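Local structure of DyP-type peroxidase (Pleurotus ostreatus PC15, 6FSK) at residues D191-Q203 with P207-A219. The protein probably oxidises dyes, Mn(II) and other substrates with hydrogen peroxide as a heme b peroxidase of the DyP type. The protein carries 1 engineered substitution. Residues are numbered along the deposited sequence; the frame is centred on the assembly and turned at random.
Unlike the reference sequence in segment 191-203: His-195 (reference Asn). With HEM (protoporphyrin IX containing Fe), chain C.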
ATOM      1  N   ASP A 191       5.316   2.721 -10.047  1.00 13.81           N
ATOM      2  CA  ASP A 191       4.941   2.213  -8.722  1.00 14.10           C
ATOM      3  C   ASP A 191       5.161   0.722  -8.737  1.00 14.97           C
ATOM      4  O   ASP A 191       5.115   0.074  -9.780  1.00 18.29           O
ATOM      5  CB  ASP A 191       3.440   2.527  -8.520  1.00 19.51           C
ATOM      6  CG  ASP A 191       2.965   2.448  -7.048  1.00 23.63           C
ATOM      7  OD1 ASP A 191       3.765   2.444  -6.099  1.00 21.15           O
ATOM      8  OD2 ASP A 191       1.719   2.359  -6.867  1.00 24.87           O
ATOM      9  N   GLY A 192       5.443   0.183  -7.582  1.00 14.95           N
ATOM     10  CA  GLY A 192       5.669  -1.258  -7.470  1.00 15.47           C
ATOM     11  C   GLY A 192       7.093  -1.733  -7.513  1.00 15.78           C
ATOM     12  O   GLY A 192       7.327  -2.883  -7.816  1.00 19.92           O
ATOM     13  N   ILE A 193       8.066  -0.853  -7.273  1.00 13.12           N
ATOM     14  CA  ILE A 193       9.461  -1.133  -7.498  1.00 12.39           C
ATOM     15  C   ILE A 193      10.022  -1.854  -6.272  1.00 12.85           C
ATOM     16  O   ILE A 193      10.736  -2.851  -6.365  1.00 14.55           O
ATOM     17  CB  ILE A 193      10.264   0.141  -7.788  1.00 13.00           C
ATOM     18  CG1 ILE A 193       9.689   0.818  -9.063  1.00 13.07           C
ATOM     19  CG2 ILE A 193      11.768  -0.098  -7.833  1.00 13.30           C
ATOM     20  CD1 ILE A 193      10.183   2.212  -9.311  1.00 12.23           C
ATOM     21  N   SER A 194       9.855  -1.208  -5.109  1.00 11.66           N
ATOM     22  CA  SER A 194      10.568  -1.646  -3.921  1.00 11.27           C
ATOM     23  C   SER A 194       9.688  -2.392  -2.921  1.00 12.53           C
ATOM     24  O   SER A 194       8.830  -1.785  -2.291  1.00 13.06           O
ATOM     25  CB  SER A 194      11.266  -0.467  -3.191  1.00 10.26           C
ATOM     26  OG  SER A 194      12.019  -0.900  -2.035  1.00 11.29           O
ATOM     27  N   HIS A 195       9.972  -3.693  -2.707  1.00 11.70           N
ATOM     28  CA  HIS A 195       9.283  -4.499  -1.717  1.00 12.56           C
ATOM     29  C   HIS A 195      10.309  -5.271  -0.918  1.00 12.04           C
ATOM     30  O   HIS A 195      11.410  -5.492  -1.408  1.00 13.31           O
ATOM     31  CB  HIS A 195       8.363  -5.539  -2.298  1.00 13.89           C
ATOM     32  CG  HIS A 195       7.337  -4.970  -3.216  1.00 14.98           C
ATOM     33  ND1 HIS A 195       6.268  -4.235  -2.726  1.00 15.90           N
ATOM     34  CD2 HIS A 195       7.241  -4.981  -4.558  1.00 18.48           C
ATOM     35  CE1 HIS A 195       5.553  -3.798  -3.761  1.00 17.26           C
ATOM     36  NE2 HIS A 195       6.126  -4.233  -4.888  1.00 18.04           N
ATOM     37  N   PRO A 196       9.963  -5.679   0.297  1.00 11.99           N
ATOM     38  CA  PRO A 196      10.937  -6.475   1.023  1.00 11.45           C
ATOM     39  C   PRO A 196      11.037  -7.862   0.395  1.00 13.00           C
ATOM     40  O   PRO A 196      10.002  -8.462  -0.014  1.00 15.65           O
ATOM     41  CB  PRO A 196      10.329  -6.614   2.399  1.00 12.66           C
ATOM     42  CG  PRO A 196       8.816  -6.469   2.130  1.00 13.78           C
ATOM     43  CD  PRO A 196       8.784  -5.363   1.131  1.00 12.79           C
ATOM     44  N   ALA A 197      12.241  -8.391   0.368  1.00 11.79           N
ATOM     45  CA  ALA A 197      12.363  -9.827   0.067  1.00 11.80           C
ATOM     46  C   ALA A 197      12.040 -10.611   1.334  1.00 11.95           C
ATOM     47  O   ALA A 197      12.400 -10.196   2.431  1.00 14.38           O
ATOM     48  CB  ALA A 197      13.758 -10.144  -0.407  1.00 13.76           C
ATOM     49  N   VAL A 198      11.449 -11.813   1.182  1.00 11.42           N
ATOM     50  CA  VAL A 198      10.988 -12.584   2.303  1.00 12.14           C
ATOM     51  C   VAL A 198      11.768 -13.887   2.305  1.00 12.11           C
ATOM     52  O   VAL A 198      11.750 -14.672   1.345  1.00 13.71           O
ATOM     53  CB  VAL A 198       9.488 -12.877   2.163  1.00 13.18           C
ATOM     54  CG1 VAL A 198       9.019 -13.754   3.270  1.00 14.12           C
ATOM     55  CG2 VAL A 198       8.762 -11.511   2.176  1.00 13.23           C
ATOM     56  N   GLU A 199      12.499 -14.097   3.387  1.00 12.16           N
ATOM     57  CA  GLU A 199      13.228 -15.342   3.568  1.00 13.26           C
ATOM     58  C   GLU A 199      12.264 -16.513   3.425  1.00 13.36           C
ATOM     59  O   GLU A 199      11.099 -16.510   3.869  1.00 14.05           O
ATOM     60  CB  GLU A 199      13.945 -15.402   4.908  1.00 13.17           C
ATOM     61  CG  GLU A 199      15.020 -14.391   5.120  1.00 13.49           C
ATOM     62  CD  GLU A 199      15.896 -14.771   6.330  1.00 14.12           C
ATOM     63  OE1 GLU A 199      16.425 -15.968   6.249  1.00 15.70           O
ATOM     64  OE2 GLU A 199      16.109 -13.998   7.281  1.00 15.44           O
ATOM     65  N   GLN A 200      12.834 -17.595   2.874  1.00 14.78           N
ATOM     66  CA  GLN A 200      12.075 -18.840   2.655  1.00 16.36           C
ATOM     67  C   GLN A 200      11.043 -18.723   1.524  1.00 16.11           C
ATOM     68  O   GLN A 200      10.219 -19.670   1.332  1.00 18.15           O
ATOM     69  CB  GLN A 200      11.466 -19.413   3.923  1.00 20.22           C
ATOM     70  CG  GLN A 200      12.475 -19.489   5.078  1.00 26.88           C
ATOM     71  CD  GLN A 200      11.928 -20.224   6.246  1.00 29.89           C
ATOM     72  OE1 GLN A 200      11.405 -19.643   7.220  1.00 31.41           O
ATOM     73  NE2 GLN A 200      11.998 -21.548   6.149  1.00 34.39           N
ATOM     74  N   PHE A 201      11.057 -17.607   0.818  1.00 14.71           N
ATOM     75  CA  PHE A 201      10.126 -17.333  -0.303  1.00 15.86           C
ATOM     76  C   PHE A 201      10.935 -16.779  -1.444  1.00 17.37           C
ATOM     77  O   PHE A 201      10.961 -17.369  -2.546  1.00 18.20           O
ATOM     78  CB  PHE A 201       8.936 -16.456   0.048  1.00 15.75           C
ATOM     79  CG  PHE A 201       8.027 -16.250  -1.129  1.00 15.38           C
ATOM     80  CD1 PHE A 201       7.227 -17.249  -1.579  1.00 15.81           C
ATOM     81  CD2 PHE A 201       7.989 -15.027  -1.810  1.00 15.99           C
ATOM     82  CE1 PHE A 201       6.425 -17.057  -2.684  1.00 15.03           C
ATOM     83  CE2 PHE A 201       7.236 -14.858  -2.896  1.00 15.50           C
ATOM     84  CZ  PHE A 201       6.443 -15.876  -3.345  1.00 16.56           C
ATOM     85  N   ASP A 202      11.528 -15.586  -1.272  1.00 16.02           N
ATOM     86  CA  ASP A 202      12.311 -14.959  -2.324  1.00 17.67           C
ATOM     87  C   ASP A 202      13.731 -15.568  -2.280  1.00 21.28           C
ATOM     88  O   ASP A 202      14.567 -15.151  -1.442  1.00 21.07           O
ATOM     89  CB  ASP A 202      12.322 -13.428  -2.128  1.00 18.87           C
ATOM     90  CG  ASP A 202      10.934 -12.846  -2.269  1.00 18.92           C
ATOM     91  OD1 ASP A 202      10.414 -12.909  -3.401  1.00 23.40           O
ATOM     92  OD2 ASP A 202      10.286 -12.322  -1.328  1.00 16.65           O
ATOM     93  N   GLN A 203      13.967 -16.521  -3.189  1.00 22.05           N
ATOM     94  CA  GLN A 203      15.249 -17.265  -3.249  1.00 26.37           C
ATOM     95  C   GLN A 203      16.407 -16.447  -3.839  1.00 25.36           C
ATOM     96  O   GLN A 203      17.554 -16.721  -3.501  1.00 26.29           O
ATOM     97  CB  GLN A 203      15.042 -18.573  -4.005  1.00 30.37           C
ATOM     98  CG  GLN A 203      14.001 -19.503  -3.398  1.00 33.76           C
ATOM     99  CD  GLN A 203      14.273 -19.855  -1.945  1.00 44.33           C
ATOM    100  OE1 GLN A 203      13.347 -20.154  -1.169  1.00 51.70           O
ATOM    101  NE2 GLN A 203      15.543 -19.817  -1.556  1.00 52.33           N
ATOM    102  N   PRO A 207      19.695  -6.982  -5.978  1.00 21.35           N
ATOM    103  CA  PRO A 207      20.703  -6.143  -5.324  1.00 25.42           C
ATOM    104  C   PRO A 207      20.039  -5.014  -4.549  1.00 26.28           C
ATOM    105  O   PRO A 207      19.146  -4.300  -5.050  1.00 24.20           O
ATOM    106  CB  PRO A 207      21.541  -5.608  -6.502  1.00 25.83           C
ATOM    107  CG  PRO A 207      21.292  -6.632  -7.572  1.00 22.44           C
ATOM    108  CD  PRO A 207      19.849  -6.996  -7.451  1.00 22.81           C
ATOM    109  N   GLY A 208      20.442  -4.916  -3.277  1.00 31.11           N
ATOM    110  CA  GLY A 208      19.890  -3.912  -2.384  1.00 30.61           C
ATOM    111  C   GLY A 208      18.585  -4.264  -1.629  1.00 29.27           C
ATOM    112  O   GLY A 208      18.025  -3.437  -0.889  1.00 30.35           O
ATOM    113  N   GLN A 209      18.085  -5.477  -1.863  1.00 25.00           N
ATOM    114  CA  GLN A 209      16.877  -5.961  -1.310  1.00 22.61           C
ATOM    115  C   GLN A 209      17.295  -6.870  -0.156  1.00 22.24           C
ATOM    116  O   GLN A 209      17.644  -8.050  -0.349  1.00 23.09           O
ATOM    117  CB  GLN A 209      16.118  -6.695  -2.366  1.00 23.79           C
ATOM    118  CG  GLN A 209      14.677  -6.885  -2.099  1.00 21.18           C
ATOM    119  CD  GLN A 209      13.891  -7.662  -3.136  1.00 22.38           C
ATOM    120  OE1 GLN A 209      14.436  -8.482  -3.922  1.00 20.16           O
ATOM    121  NE2 GLN A 209      12.538  -7.531  -3.052  1.00 19.58           N
ATOM    122  N   ASP A 210      17.273  -6.323   1.068  1.00 22.95           N
ATOM    123  CA  ASP A 210      17.560  -7.029   2.281  1.00 25.42           C
ATOM    124  C   ASP A 210      16.401  -7.997   2.599  1.00 22.26           C
ATOM    125  O   ASP A 210      15.183  -7.612   2.430  1.00 30.67           O
ATOM    126  CB  ASP A 210      17.557  -5.999   3.449  1.00 27.09           C
ATOM    127  CG  ASP A 210      18.631  -4.938   3.313  1.00 30.20           C
ATOM    128  OD1 ASP A 210      19.576  -5.180   2.525  1.00 30.92           O
ATOM    129  OD2 ASP A 210      18.555  -3.879   4.001  1.00 28.98           O
ATOM    130  N   PRO A 211      16.728  -9.310   2.733  1.00 15.72           N
ATOM    131  CA  PRO A 211      15.570 -10.160   3.021  1.00 13.23           C
ATOM    132  C   PRO A 211      15.229 -10.146   4.510  1.00 11.87           C
ATOM    133  O   PRO A 211      16.138 -10.078   5.358  1.00 12.95           O
ATOM    134  CB  PRO A 211      15.973 -11.557   2.576  1.00 15.25           C
ATOM    135  CG  PRO A 211      17.419 -11.510   2.460  1.00 18.91           C
ATOM    136  CD  PRO A 211      17.913 -10.100   2.465  1.00 17.86           C
ATOM    137  N   ILE A 212      13.917 -10.244   4.786  1.00 10.00           N
ATOM    138  CA  ILE A 212      13.356 -10.253   6.144  1.00 10.83           C
ATOM    139  C   ILE A 212      12.682 -11.577   6.427  1.00  9.72           C
ATOM    140  O   ILE A 212      12.251 -12.285   5.511  1.00 10.44           O
ATOM    141  CB  ILE A 212      12.362  -9.082   6.347  1.00 12.15           C
ATOM    142  CG1 ILE A 212      11.040  -9.322   5.646  1.00 11.67           C
ATOM    143  CG2 ILE A 212      13.052  -7.754   6.018  1.00 10.55           C
ATOM    144  CD1 ILE A 212      10.068  -8.154   5.879  1.00 13.31           C
ATOM    145  N   ARG A 213      12.605 -11.927   7.701  1.00 10.12           N
ATOM    146  CA  ARG A 213      11.983 -13.174   8.117  1.00 10.64           C
ATOM    147  C   ARG A 213      10.475 -13.182   7.713  1.00 11.54           C
ATOM    148  O   ARG A 213       9.794 -12.153   7.735  1.00 10.34           O
ATOM    149  CB  ARG A 213      12.151 -13.396   9.592  1.00 10.94           C
ATOM    150  CG  ARG A 213      13.565 -13.941   9.928  1.00 12.02           C
ATOM    151  CD  ARG A 213      13.831 -13.813  11.361  1.00 11.56           C
ATOM    152  NE  ARG A 213      14.056 -12.435  11.831  1.00 10.39           N
ATOM    153  CZ  ARG A 213      13.987 -12.011  13.074  1.00 13.29           C
ATOM    154  NH1 ARG A 213      13.710 -12.817  14.100  1.00 15.35           N
ATOM    155  NH2 ARG A 213      14.252 -10.704  13.324  1.00 15.74           N
ATOM    156  N   PRO A 214       9.961 -14.370   7.411  1.00 11.20           N
ATOM    157  CA  PRO A 214       8.580 -14.466   6.883  1.00 11.18           C
ATOM    158  C   PRO A 214       7.563 -14.026   7.937  1.00 11.20           C
ATOM    159  O   PRO A 214       6.441 -13.614   7.564  1.00 10.10           O
ATOM    160  CB  PRO A 214       8.451 -15.944   6.476  1.00 12.92           C
ATOM    161  CG  PRO A 214       9.451 -16.650   7.372  1.00 12.76           C
ATOM    162  CD  PRO A 214      10.618 -15.696   7.374  1.00 12.64           C
ATOM    163  N   GLY A 215       7.827 -14.154   9.244  1.00  9.52           N
ATOM    164  CA  GLY A 215       6.929 -13.726  10.293  1.00  9.77           C
ATOM    165  C   GLY A 215       6.695 -12.251  10.415  1.00  9.26           C
ATOM    166  O   GLY A 215       5.834 -11.842  11.191  1.00 11.71           O
ATOM    167  N   PHE A 216       7.408 -11.427   9.620  1.00  8.66           N
ATOM    168  CA  PHE A 216       7.064  -9.981   9.531  1.00  9.84           C
ATOM    169  C   PHE A 216       5.895  -9.794   8.535  1.00  9.39           C
ATOM    170  O   PHE A 216       5.329  -8.698   8.528  1.00  9.75           O
ATOM    171  CB  PHE A 216       8.289  -9.190   9.112  1.00 10.78           C
ATOM    172  CG  PHE A 216       9.312  -9.139  10.202  1.00  9.14           C
ATOM    173  CD1 PHE A 216       9.058  -8.511  11.419  1.00  9.99           C
ATOM    174  CD2 PHE A 216      10.526  -9.808  10.063  1.00 10.09           C
ATOM    175  CE1 PHE A 216       9.994  -8.528  12.468  1.00 10.51           C
ATOM    176  CE2 PHE A 216      11.406  -9.796  11.116  1.00 10.49           C
ATOM    177  CZ  PHE A 216      11.161  -9.211  12.327  1.00  9.79           C
ATOM    178  N   ILE A 217       5.559 -10.836   7.787  1.00  9.91           N
ATOM    179  CA  ILE A 217       4.452 -10.784   6.788  1.00 10.89           C
ATOM    180  C   ILE A 217       3.352 -11.735   7.163  1.00 12.08           C
ATOM    181  O   ILE A 217       2.164 -11.371   7.030  1.00 10.56           O
ATOM    182  CB  ILE A 217       4.944 -11.086   5.352  1.00 10.54           C
ATOM    183  CG1 ILE A 217       6.092 -10.132   4.921  1.00 10.97           C
ATOM    184  CG2 ILE A 217       3.786 -11.103   4.303  1.00 11.01           C
ATOM    185  CD1 ILE A 217       5.744  -8.627   4.923  1.00 11.02           C
ATOM    186  N   LEU A 218       3.700 -12.948   7.606  1.00 11.18           N
ATOM    187  CA  LEU A 218       2.776 -13.980   7.935  1.00 11.71           C
ATOM    188  C   LEU A 218       2.740 -14.195   9.394  1.00 13.78           C
ATOM    189  O   LEU A 218       3.774 -14.409  10.006  1.00 14.12           O
ATOM    190  CB  LEU A 218       3.232 -15.245   7.239  1.00 12.70           C
ATOM    191  CG  LEU A 218       3.300 -15.330   5.726  1.00 14.10           C
ATOM    192  CD1 LEU A 218       4.051 -16.599   5.256  1.00 15.63           C
ATOM    193  CD2 LEU A 218       1.925 -15.284   5.137  1.00 15.78           C
ATOM    194  N   ALA A 219       1.541 -14.244  10.002  1.00 12.02           N
ATOM    195  CA  ALA A 219       1.436 -14.536  11.410  1.00 12.81           C
ATOM    196  C   ALA A 219       1.951 -15.957  11.777  1.00 13.24           C
ATOM    197  O   ALA A 219       1.792 -16.899  10.997  1.00 13.03           O
ATOM    198  CB  ALA A 219      -0.000 -14.420  11.860  1.00 13.99           C
TER
HETATM  199  CHA HEM C 501       6.710   3.657  -2.588  1.00  9.86           C
HETATM  200  CHB HEM C 501       3.276   6.330  -4.663  1.00  8.76           C
HETATM  201  CHC HEM C 501       0.467   5.581  -0.825  1.00  8.84           C
HETATM  202  CHD HEM C 501       4.018   3.156   1.407  1.00  8.61           C
HETATM  203  C1A HEM C 501       6.042   4.448  -3.525  1.00  9.30           C
HETATM  204  C2A HEM C 501       6.546   4.850  -4.801  1.00  9.75           C
HETATM  205  C3A HEM C 501       5.577   5.554  -5.404  1.00  9.96           C
HETATM  206  C4A HEM C 501       4.503   5.653  -4.463  1.00  9.12           C
HETATM  207  CMA HEM C 501       5.660   6.234  -6.727  1.00 10.35           C
HETATM  208  CAA HEM C 501       7.940   4.545  -5.325  1.00  9.79           C
HETATM  209  CBA HEM C 501       8.117   3.297  -6.180  1.00 11.28           C
HETATM  210  CGA HEM C 501       7.976   2.021  -5.392  1.00 12.05           C
HETATM  211  O1A HEM C 501       8.886   1.642  -4.652  1.00 12.34           O
HETATM  212  O2A HEM C 501       6.920   1.356  -5.542  1.00 13.22           O
HETATM  213  C1B HEM C 501       2.173   6.389  -3.806  1.00 10.33           C
HETATM  214  C2B HEM C 501       0.947   6.991  -4.071  1.00 10.51           C
HETATM  215  C3B HEM C 501       0.106   6.776  -3.026  1.00  8.52           C
HETATM  216  C4B HEM C 501       0.910   6.013  -2.061  1.00  8.47           C
HETATM  217  CMB HEM C 501       0.606   7.797  -5.300  1.00 11.73           C
HETATM  218  CAB HEM C 501      -1.287   7.182  -2.733  1.00  9.00           C
HETATM  219  CBB HEM C 501      -2.149   7.518  -3.668  1.00  8.64           C
HETATM  220  C1C HEM C 501       1.144   4.950   0.173  1.00  8.59           C
HETATM  221  C2C HEM C 501       0.727   4.631   1.472  1.00  9.24           C
HETATM  222  C3C HEM C 501       1.719   3.970   2.136  1.00  9.19           C
HETATM  223  C4C HEM C 501       2.789   3.807   1.182  1.00  7.88           C
HETATM  224  CMC HEM C 501      -0.639   4.959   2.012  1.00 10.22           C
HETATM  225  CAC HEM C 501       1.854   3.484   3.537  1.00  8.70           C
HETATM  226  CBC HEM C 501       1.206   4.033   4.585  1.00  9.94           C
HETATM  227  C1D HEM C 501       5.021   3.052   0.439  1.00  8.40           C
HETATM  228  C2D HEM C 501       6.219   2.192   0.690  1.00  8.41           C
HETATM  229  C3D HEM C 501       6.953   2.312  -0.481  1.00  8.91           C
HETATM  230  C4D HEM C 501       6.231   3.256  -1.317  1.00  9.28           C
HETATM  231  CMD HEM C 501       6.533   1.362   1.870  1.00  8.16           C
HETATM  232  CAD HEM C 501       8.318   1.708  -0.792  1.00  9.28           C
HETATM  233  CBD HEM C 501       9.458   2.529  -0.277  1.00  9.78           C
HETATM  234  CGD HEM C 501      10.782   1.837  -0.488  1.00  9.52           C
HETATM  235  O1D HEM C 501      11.644   2.563  -1.041  1.00 10.65           O
HETATM  236  O2D HEM C 501      10.908   0.656  -0.234  1.00 11.04           O
HETATM  237  NA  HEM C 501       4.805   5.035  -3.255  1.00  9.36           N
HETATM  238  NB  HEM C 501       2.174   5.870  -2.554  1.00  8.58           N
HETATM  239  NC  HEM C 501       2.494   4.537   0.057  1.00  8.57           N
HETATM  240  ND  HEM C 501       5.122   3.707  -0.719  1.00  8.41           N
HETATM  241 FE   HEM C 501       3.694   4.849  -1.593  1.00  9.01          FE
HETATM  242  O   HOH W   1      16.288 -11.380   7.774  1.00 10.04           O
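Gln-209 reaches across to the carbonyl of His-195 and the methyl of Ala-197. With CG anti to the backbone N (chi1 -161°) and the chain extended beyond it, CB hands on to CG, which lies 3.6 Å from His-195 O, and CD then rests against Ala-197 CB at 3.7 Å. At the tip the two amide atoms part: OE1 accepts from the backbone N of Leu-206, while NE2 donates to His-195 O at 2.9 Å, nearly straight at the hydrogen (173°) but from well above the carbonyl plane. Cut back to an alanine, this position would probably leave His-195 O and Leu-206 N without these partners. Next along, strands 197-198 and 211-212 form a minimal two-stranded parallel sheet, its bonds running from Ile-212 N to Ala-197 O and from Glu-199 N to Ile-212 O, each 2.8 Å. Upstream, Asp-191 and Gly-192 end the GXXDG motif of DyP-type peroxidases, and the amides of Gly-192, Ile-193 and Ser-194 hold one heme propionate. On the face of the sheet that carries Val-198 and Ile-212, Val-198 CG1 packs on Pro-214 CB (3.9 Å), and CG2 meets Ile-217 CG1. Near the exposed Pro-211, a water donates to both Glu-199 OE2 and Pro-211 O.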